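Local coordinates for protein dehalogenase (Rhodospirillaceae, PDB 6A41) that probably converts vicinal haloalcohols to epoxides with release of halide, as do halohydrin dehalogenases, relatives of the short-chain dehydrogenase/reductases, at residues A[84-92]-A[145-153]; A[11-19]-A[179-187]. All coordinates share one frame; numbering follows the deposited sequence.

Contact 1. Residues A[84-92]-A[145-153]; sequences DAYPALKAP and NYAPYVSAR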
loop_
_atom_site.group_PDB
_atom_site.type_symbol
_atom_site.label_atom_id
_atom_site.label_comp_id
_atom_site.label_asym_id
_atom_site.label_seq_id
_atom_site.Cartn_x
_atom_site.Cartn_y
_atom_site.Cartn_z
ATOM N N ASP A 84 -20.051 10.338 -5.024
ATOM C CA ASP A 84 -19.515 11.591 -5.524
ATOM C C ASP A 84 -18.766 11.332 -6.833
ATOM O O ASP A 84 -17.994 10.368 -6.940
ATOM C CB ASP A 84 -18.589 12.233 -4.456
ATOM C CG ASP A 84 -19.287 12.289 -3.106
ATOM O OD1 ASP A 84 -20.246 13.058 -2.982
ATOM O OD2 ASP A 84 -18.912 11.482 -2.214
ATOM N N ALA A 85 -19.051 12.180 -7.829
ATOM C CA ALA A 85 -18.479 12.052 -9.157
ATOM C C ALA A 85 -18.408 13.377 -9.901
ATOM O O ALA A 85 -19.400 14.034 -9.997
ATOM C CB ALA A 85 -19.216 11.075 -9.979
ATOM N N TYR A 86 -17.180 13.732 -10.288
ATOM C CA TYR A 86 -16.841 14.851 -11.169
ATOM C C TYR A 86 -16.138 14.263 -12.422
ATOM O O TYR A 86 -15.476 13.210 -12.288
ATOM C CB TYR A 86 -15.890 15.842 -10.411
ATOM C CG TYR A 86 -15.506 17.094 -11.166
ATOM C CD1 TYR A 86 -16.328 18.219 -11.218
ATOM C CD2 TYR A 86 -14.348 17.114 -11.938
ATOM C CE1 TYR A 86 -15.997 19.361 -11.987
ATOM C CE2 TYR A 86 -13.965 18.245 -12.681
ATOM C CZ TYR A 86 -14.782 19.359 -12.675
ATOM O OH TYR A 86 -14.367 20.404 -13.437
ATOM N N PRO A 87 -16.294 14.877 -13.606
ATOM C CA PRO A 87 -15.713 14.258 -14.808
ATOM C C PRO A 87 -14.199 14.091 -14.721
ATOM O O PRO A 87 -13.534 14.925 -14.089
ATOM C CB PRO A 87 -16.076 15.197 -15.948
ATOM C CG PRO A 87 -17.236 15.972 -15.438
ATOM C CD PRO A 87 -17.139 16.048 -13.942
ATOM N N ALA A 88 -13.692 12.982 -15.262
ATOM C CA ALA A 88 -12.298 12.797 -15.361
ATOM C C ALA A 88 -11.906 13.540 -16.656
ATOM O O ALA A 88 -12.065 12.990 -17.754
ATOM C CB ALA A 88 -11.994 11.336 -15.454
ATOM N N LEU A 89 -11.448 14.785 -16.533
ATOM C CA LEU A 89 -11.022 15.548 -17.711
ATOM C C LEU A 89 -9.629 15.234 -18.133
ATOM O O LEU A 89 -8.673 15.187 -17.305
ATOM C CB LEU A 89 -11.080 17.044 -17.424
ATOM C CG LEU A 89 -12.399 17.525 -16.841
ATOM C CD1 LEU A 89 -12.349 19.002 -16.302
ATOM C CD2 LEU A 89 -13.468 17.401 -17.915
ATOM N N LYS A 90 -9.455 15.016 -19.440
ATOM C CA LYS A 90 -8.095 14.804 -19.991
ATOM C C LYS A 90 -7.451 16.126 -19.786
ATOM O O LYS A 90 -7.928 17.149 -20.271
ATOM C CB LYS A 90 -8.081 14.397 -21.479
ATOM C CG LYS A 90 -6.696 13.946 -21.982
ATOM C CD LYS A 90 -6.679 13.249 -23.371
ATOM C CE LYS A 90 -5.263 12.693 -23.627
ATOM N NZ LYS A 90 -4.342 13.828 -23.982
ATOM N N ALA A 91 -6.353 16.145 -19.048
ATOM C CA ALA A 91 -5.718 17.372 -18.607
ATOM C C ALA A 91 -4.210 17.213 -18.477
ATOM O O ALA A 91 -3.704 17.176 -17.311
ATOM C CB ALA A 91 -6.303 17.816 -17.270
ATOM N N PRO A 92 -3.513 17.003 -19.618
ATOM C CA PRO A 92 -2.002 17.086 -19.518
ATOM C C PRO A 92 -1.545 18.367 -18.842
ATOM O O PRO A 92 -2.259 19.389 -18.928
ATOM C CB PRO A 92 -1.533 16.942 -20.984
ATOM C CG PRO A 92 -2.766 17.159 -21.810
ATOM C CD PRO A 92 -3.996 17.052 -21.010
ATOM N N ASN A 145 -1.958 12.029 -17.802
ATOM C CA ASN A 145 -2.898 13.009 -18.374
ATOM C C ASN A 145 -4.220 13.195 -17.623
ATOM O O ASN A 145 -5.071 13.991 -18.072
ATOM C CB ASN A 145 -3.104 12.822 -19.912
ATOM C CG ASN A 145 -1.796 12.678 -20.623
ATOM O OD1 ASN A 145 -0.966 13.513 -20.458
ATOM N ND2 ASN A 145 -1.612 11.609 -21.461
ATOM N N TYR A 146 -4.365 12.589 -16.431
ATOM C CA TYR A 146 -5.538 12.804 -15.675
ATOM C C TYR A 146 -5.191 13.140 -14.232
ATOM O O TYR A 146 -5.926 12.796 -13.348
ATOM C CB TYR A 146 -6.460 11.600 -15.684
ATOM C CG TYR A 146 -7.060 11.397 -17.059
ATOM C CD1 TYR A 146 -6.306 10.817 -18.076
ATOM C CD2 TYR A 146 -8.297 11.828 -17.335
ATOM C CE1 TYR A 146 -6.806 10.602 -19.368
ATOM C CE2 TYR A 146 -8.842 11.629 -18.581
ATOM C CZ TYR A 146 -8.079 10.994 -19.584
ATOM O OH TYR A 146 -8.602 10.902 -20.856
ATOM N N ALA A 147 -4.011 13.711 -14.008
ATOM C CA ALA A 147 -3.566 13.817 -12.664
ATOM C C ALA A 147 -4.462 14.641 -11.757
ATOM O O ALA A 147 -4.592 14.352 -10.581
ATOM C CB ALA A 147 -2.165 14.393 -12.667
ATOM N N PRO A 148 -5.041 15.736 -12.278
ATOM C CA PRO A 148 -6.035 16.456 -11.394
ATOM C C PRO A 148 -7.202 15.587 -10.893
ATOM O O PRO A 148 -7.489 15.628 -9.667
ATOM C CB PRO A 148 -6.495 17.626 -12.244
ATOM C CG PRO A 148 -5.281 17.864 -13.140
ATOM C CD PRO A 148 -4.996 16.410 -13.580
ATOM N N TYR A 149 -7.776 14.817 -11.786
ATOM C CA TYR A 149 -8.814 13.889 -11.412
ATOM C C TYR A 149 -8.296 12.877 -10.342
ATOM O O TYR A 149 -8.955 12.609 -9.315
ATOM C CB TYR A 149 -9.307 13.125 -12.626
ATOM C CG TYR A 149 -10.315 12.073 -12.221
ATOM C CD1 TYR A 149 -11.628 12.387 -11.897
ATOM C CD2 TYR A 149 -9.948 10.748 -12.068
ATOM C CE1 TYR A 149 -12.525 11.380 -11.492
ATOM C CE2 TYR A 149 -10.874 9.808 -11.636
ATOM C CZ TYR A 149 -12.144 10.148 -11.388
ATOM O OH TYR A 149 -13.024 9.162 -10.939
ATOM N N VAL A 150 -7.141 12.306 -10.582
ATOM C CA VAL A 150 -6.629 11.230 -9.728
ATOM C C VAL A 150 -6.332 11.804 -8.337
ATOM O O VAL A 150 -6.584 11.205 -7.291
ATOM C CB VAL A 150 -5.393 10.533 -10.379
ATOM C CG1 VAL A 150 -4.840 9.474 -9.439
ATOM C CG2 VAL A 150 -5.798 9.861 -11.682
ATOM N N SER A 151 -5.735 12.987 -8.352
ATOM C CA SER A 151 -5.374 13.670 -7.141
ATOM C C SER A 151 -6.620 13.973 -6.304
ATOM O O SER A 151 -6.626 13.767 -5.080
ATOM C CB SER A 151 -4.586 14.996 -7.467
ATOM O OG SER A 151 -4.434 15.785 -6.226
ATOM N N ALA A 152 -7.690 14.428 -6.932
ATOM C CA ALA A 152 -8.900 14.716 -6.174
ATOM C C ALA A 152 -9.515 13.434 -5.624
ATOM O O ALA A 152 -10.014 13.449 -4.536
ATOM C CB ALA A 152 -9.911 15.428 -7.062
ATOM N N ARG A 153 -9.475 12.319 -6.358
ATOM C CA ARG A 153 -9.927 11.007 -5.815
ATOM C C ARG A 153 -9.022 10.602 -4.673
ATOM O O ARG A 153 -9.456 10.038 -3.710
ATOM C CB ARG A 153 -9.840 9.953 -6.885
ATOM C CG ARG A 153 -10.970 10.071 -7.883
ATOM C CD ARG A 153 -12.319 9.855 -7.256
ATOM N NE ARG A 153 -13.450 9.703 -8.155
ATOM C CZ ARG A 153 -14.720 9.701 -7.724
ATOM N NH1 ARG A 153 -15.050 9.941 -6.453
ATOM N NH2 ARG A 153 -15.665 9.539 -8.585
HETATM O O HOH W 1 -8.290 15.932 -14.791
HETATM O O HOH W 2 -2.377 15.321 -15.830
#
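The backbone oxygen Asp84 O is gripped by two nitrogens of Arg153, NH1 and NH2, both 3.0 Å away. The NH2 bond falls on a lone pair in the carbonyl plane, whereas NH1 comes from above it. The third guanidinium nitrogen is used within the helix: Arg153 NE donates to Tyr149 OH at 2.9 Å, nearly straight (172°) and in the plane of the group, and a bend at chi2 (-63°) lets the chain serve both partners. Shortened to an alanine, this position would probably leave Asp84 O without either donor and the Tyr149 hydroxyl without the N-H from NE. The Tyr149 ring receives Ala88 CB over one face, a CH-pi contact 3.8 Å from the centroid. At Tyr146, the N-cap residue, Lys90 CA sits over a face of the ring, while Ala88 O meets its edge. At the far end Ala91 N donates to Asn145 O (2.7 Å, 167°); one water joins Leu89 O to Tyr149 N and another Ala91 O to Ala147 N. Tyr149 and Arg153, four residues apart beside Ser136, match the Ser-Tyr-Arg triad of halohydrin dehalogenases and are probably its counterparts. The loop after strand 79-83 thus lies along the start of helix 147-158; Met108 of helix 98-126 and Ser135 of strand 129-136 touch Arg153, and a second subunit packs against Val150 and Ser151.

Contact 2. Residues A[11-19]-A[179-187]; sequences TNVEKFAGH and SNYVENPDY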
loop_
_atom_site.group_PDB
_atom_site.type_symbol
_atom_site.label_atom_id
_atom_site.label_comp_id
_atom_site.label_asym_id
_atom_site.label_seq_id
_atom_site.Cartn_x
_atom_site.Cartn_y
_atom_site.Cartn_z
ATOM N N THR A 11 -26.314 9.633 -1.755
ATOM C CA THR A 11 -26.251 10.915 -2.397
ATOM C C THR A 11 -26.075 10.803 -3.911
ATOM O O THR A 11 -25.675 9.795 -4.468
ATOM C CB THR A 11 -25.107 11.788 -1.850
ATOM O OG1 THR A 11 -23.833 11.164 -2.106
ATOM C CG2 THR A 11 -25.257 11.931 -0.361
ATOM N N ASN A 12 -26.368 11.901 -4.584
ATOM C CA ASN A 12 -26.210 12.035 -6.040
ATOM C C ASN A 12 -26.628 10.785 -6.769
ATOM O O ASN A 12 -25.907 10.250 -7.662
ATOM C CB ASN A 12 -24.786 12.467 -6.315
ATOM C CG ASN A 12 -24.358 13.712 -5.566
ATOM O OD1 ASN A 12 -24.931 14.801 -5.760
ATOM N ND2 ASN A 12 -23.438 13.571 -4.657
ATOM N N VAL A 13 -27.824 10.297 -6.447
ATOM C CA VAL A 13 -28.193 8.953 -6.836
ATOM C C VAL A 13 -28.319 8.708 -8.337
ATOM O O VAL A 13 -28.240 7.532 -8.799
ATOM C CB VAL A 13 -29.500 8.506 -6.150
ATOM C CG1 VAL A 13 -30.738 9.034 -6.831
ATOM C CG2 VAL A 13 -29.582 7.016 -5.984
ATOM N N GLU A 14 -28.485 9.774 -9.097
ATOM C CA GLU A 14 -28.471 9.680 -10.518
ATOM C C GLU A 14 -27.118 9.545 -11.108
ATOM O O GLU A 14 -27.047 9.268 -12.272
ATOM C CB GLU A 14 -29.261 10.868 -11.219
ATOM C CG GLU A 14 -30.714 10.861 -10.895
ATOM C CD GLU A 14 -31.378 9.588 -11.362
ATOM O OE1 GLU A 14 -31.312 9.246 -12.575
ATOM O OE2 GLU A 14 -32.008 8.893 -10.536
ATOM N N LYS A 15 -26.047 9.661 -10.353
ATOM C CA LYS A 15 -24.693 9.485 -10.877
ATOM C C LYS A 15 -24.108 8.187 -10.381
ATOM O O LYS A 15 -24.558 7.623 -9.376
ATOM C CB LYS A 15 -23.783 10.576 -10.322
ATOM C CG LYS A 15 -24.093 11.916 -10.968
ATOM C CD LYS A 15 -23.348 13.002 -10.258
ATOM C CE LYS A 15 -22.101 13.438 -10.951
ATOM N NZ LYS A 15 -22.251 13.937 -12.336
ATOM N N PHE A 16 -23.060 7.802 -11.064
ATOM C CA PHE A 16 -22.040 6.820 -10.586
ATOM C C PHE A 16 -22.700 5.557 -9.984
ATOM O O PHE A 16 -23.364 4.837 -10.724
ATOM C CB PHE A 16 -21.136 7.575 -9.545
ATOM C CG PHE A 16 -19.771 6.931 -9.258
ATOM C CD1 PHE A 16 -19.218 5.913 -10.079
ATOM C CD2 PHE A 16 -19.028 7.406 -8.225
ATOM C CE1 PHE A 16 -17.999 5.354 -9.795
ATOM C CE2 PHE A 16 -17.776 6.913 -7.973
ATOM C CZ PHE A 16 -17.248 5.919 -8.745
ATOM N N ALA A 17 -22.579 5.287 -8.685
ATOM C CA ALA A 17 -23.019 4.015 -8.143
ATOM C C ALA A 17 -24.447 4.066 -7.586
ATOM O O ALA A 17 -24.937 3.105 -6.952
ATOM C CB ALA A 17 -22.106 3.590 -7.031
ATOM N N GLY A 18 -25.158 5.168 -7.816
ATOM C CA GLY A 18 -26.501 5.339 -7.163
ATOM C C GLY A 18 -27.548 4.263 -7.459
ATOM O O GLY A 18 -28.267 3.770 -6.553
ATOM N N HIS A 19 -27.740 3.975 -8.730
ATOM C CA HIS A 19 -28.721 3.019 -9.107
ATOM C C HIS A 19 -28.394 1.619 -8.679
ATOM O O HIS A 19 -29.279 0.903 -8.190
ATOM C CB HIS A 19 -28.985 3.068 -10.619
ATOM C CG HIS A 19 -29.765 4.281 -11.015
ATOM N ND1 HIS A 19 -30.504 4.324 -12.176
ATOM C CD2 HIS A 19 -30.071 5.401 -10.320
ATOM C CE1 HIS A 19 -31.124 5.502 -12.230
ATOM N NE2 HIS A 19 -30.870 6.172 -11.125
ATOM N N SER A 179 -13.644 2.246 -6.936
ATOM C CA SER A 179 -14.106 1.660 -8.221
ATOM C C SER A 179 -13.254 2.006 -9.410
ATOM O O SER A 179 -12.629 3.055 -9.491
ATOM C CB SER A 179 -15.536 2.128 -8.555
ATOM O OG SER A 179 -16.173 1.317 -9.537
ATOM N N ASN A 180 -13.216 1.098 -10.383
ATOM C CA ASN A 180 -12.823 1.482 -11.754
ATOM C C ASN A 180 -13.372 0.385 -12.712
ATOM O O ASN A 180 -13.594 -0.739 -12.342
ATOM C CB ASN A 180 -11.252 1.603 -11.935
ATOM C CG ASN A 180 -10.784 2.612 -13.082
ATOM O OD1 ASN A 180 -9.552 2.795 -13.303
ATOM N ND2 ASN A 180 -11.691 3.174 -13.784
ATOM N N TYR A 181 -13.586 0.769 -13.973
ATOM C CA TYR A 181 -14.084 -0.093 -15.013
ATOM C C TYR A 181 -15.434 -0.710 -14.690
ATOM O O TYR A 181 -15.631 -1.870 -15.091
ATOM C CB TYR A 181 -13.023 -1.190 -15.353
ATOM C CG TYR A 181 -11.780 -0.548 -15.873
ATOM C CD1 TYR A 181 -11.801 -0.007 -17.114
ATOM C CD2 TYR A 181 -10.608 -0.488 -15.154
ATOM C CE1 TYR A 181 -10.728 0.631 -17.651
ATOM C CE2 TYR A 181 -9.506 0.158 -15.639
ATOM C CZ TYR A 181 -9.537 0.710 -16.930
ATOM O OH TYR A 181 -8.462 1.431 -17.484
ATOM N N VAL A 182 -16.309 0.005 -13.956
ATOM C CA VAL A 182 -17.648 -0.448 -13.636
ATOM C C VAL A 182 -18.617 0.338 -14.509
ATOM O O VAL A 182 -18.540 1.588 -14.525
ATOM C CB VAL A 182 -18.041 -0.249 -12.194
ATOM C CG1 VAL A 182 -19.507 -0.683 -11.982
ATOM C CG2 VAL A 182 -17.111 -0.990 -11.273
ATOM N N GLU A 183 -19.467 -0.384 -15.254
ATOM C CA GLU A 183 -20.528 0.250 -16.075
ATOM C C GLU A 183 -21.235 1.248 -15.186
ATOM O O GLU A 183 -21.802 0.883 -14.161
ATOM C CB GLU A 183 -21.515 -0.760 -16.587
ATOM C CG GLU A 183 -20.829 -1.753 -17.496
ATOM C CD GLU A 183 -21.743 -2.927 -17.931
ATOM O OE1 GLU A 183 -22.920 -2.970 -17.512
ATOM O OE2 GLU A 183 -21.252 -3.785 -18.683
ATOM N N ASN A 184 -21.226 2.510 -15.614
ATOM C CA ASN A 184 -21.860 3.561 -14.894
ATOM C C ASN A 184 -21.961 4.769 -15.699
ATOM O O ASN A 184 -21.140 4.972 -16.592
ATOM C CB ASN A 184 -21.181 3.791 -13.538
ATOM C CG ASN A 184 -19.953 4.633 -13.567
ATOM O OD1 ASN A 184 -20.070 5.870 -13.663
ATOM N ND2 ASN A 184 -18.762 4.015 -13.291
ATOM N N PRO A 185 -22.874 5.650 -15.319
ATOM C CA PRO A 185 -23.077 6.765 -16.237
ATOM C C PRO A 185 -22.005 7.817 -16.310
ATOM O O PRO A 185 -21.983 8.554 -17.300
ATOM C CB PRO A 185 -24.425 7.327 -15.783
ATOM C CG PRO A 185 -24.522 6.970 -14.357
ATOM C CD PRO A 185 -23.933 5.619 -14.270
ATOM N N ASP A 186 -21.158 7.934 -15.296
ATOM C CA ASP A 186 -20.120 8.968 -15.200
ATOM C C ASP A 186 -18.818 8.636 -15.941
ATOM O O ASP A 186 -18.289 9.454 -16.704
ATOM C CB ASP A 186 -19.881 9.345 -13.731
ATOM C CG ASP A 186 -21.022 10.147 -13.235
ATOM O OD1 ASP A 186 -22.118 9.557 -12.916
ATOM O OD2 ASP A 186 -20.929 11.387 -13.343
ATOM N N TYR A 187 -18.322 7.428 -15.733
ATOM C CA TYR A 187 -17.030 7.023 -16.228
ATOM C C TYR A 187 -17.094 5.941 -17.329
ATOM O O TYR A 187 -16.128 5.843 -18.083
ATOM C CB TYR A 187 -16.175 6.567 -15.027
ATOM C CG TYR A 187 -16.067 7.699 -13.987
ATOM C CD1 TYR A 187 -15.583 8.927 -14.338
ATOM C CD2 TYR A 187 -16.559 7.543 -12.741
ATOM C CE1 TYR A 187 -15.627 10.006 -13.432
ATOM C CE2 TYR A 187 -16.540 8.585 -11.786
ATOM C CZ TYR A 187 -16.011 9.772 -12.112
ATOM O OH TYR A 187 -16.089 10.845 -11.194
#
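Ser179, at the end of its strand, brings CB to 4.2 Å from Phe16 CZ, where the buried ring begins its contact with 179-187. Asn184 lays its amide obliquely against the same ring, the planes 56° apart. Its OD1 also takes N-H groups from Asp186 and Tyr187 on one face of its plane, an Asx turn and Asx motif that fold the loop locally. Pro185 then rests CD 3.7 Å from Phe16 O. Asp186 divides its carboxylate between two donors: OD1 accepts from Phe16 N at 2.7 Å on the anti side, and OD2 forms a 3.0 Å salt bridge with Lys15 NZ on the syn side. Lys15 gets there by bending at chi3 and chi4. Tyr187 sets its edge over the centre of the Phe16 face, a T-shaped pair with planes at 90°; its hydroxyl binds Tyr86 O. Phe16 has positive phi (47°) in a type II' turn, at a position matching a glycine of the TGxxxGxG cofactor loop of short-chain dehydrogenases. One carboxylate thus holds both a backbone N-H and the lysine charge of this turn, and the aromatic pair joins the altered loop to 179-187, consistent with the cofactor-independent chemistry of halohydrin dehalogenases, in which a halide site takes the place of the cofactor.

The centres of contacts 1 and 2 lie about 15 Å apart, and the chain visits their segments in the order 11-19, 84-92, 145-153, 179-187, with contact 1 enclosed between the halves of contact 2. Segments 11-19, 84-92 and 179-187 follow strands 7-10, 79-83 and 172-179 of one parallel Rossmann-type sheet, and helix 147-158 comes after strand 129-136, so all gather at the C-terminal ends of the strands. The two contacts meet directly: Tyr149 OH packs 3.3 Å from Tyr187 CZ, the ring planes about 60° apart. Their shared border probably lines the active-site region expected in this family.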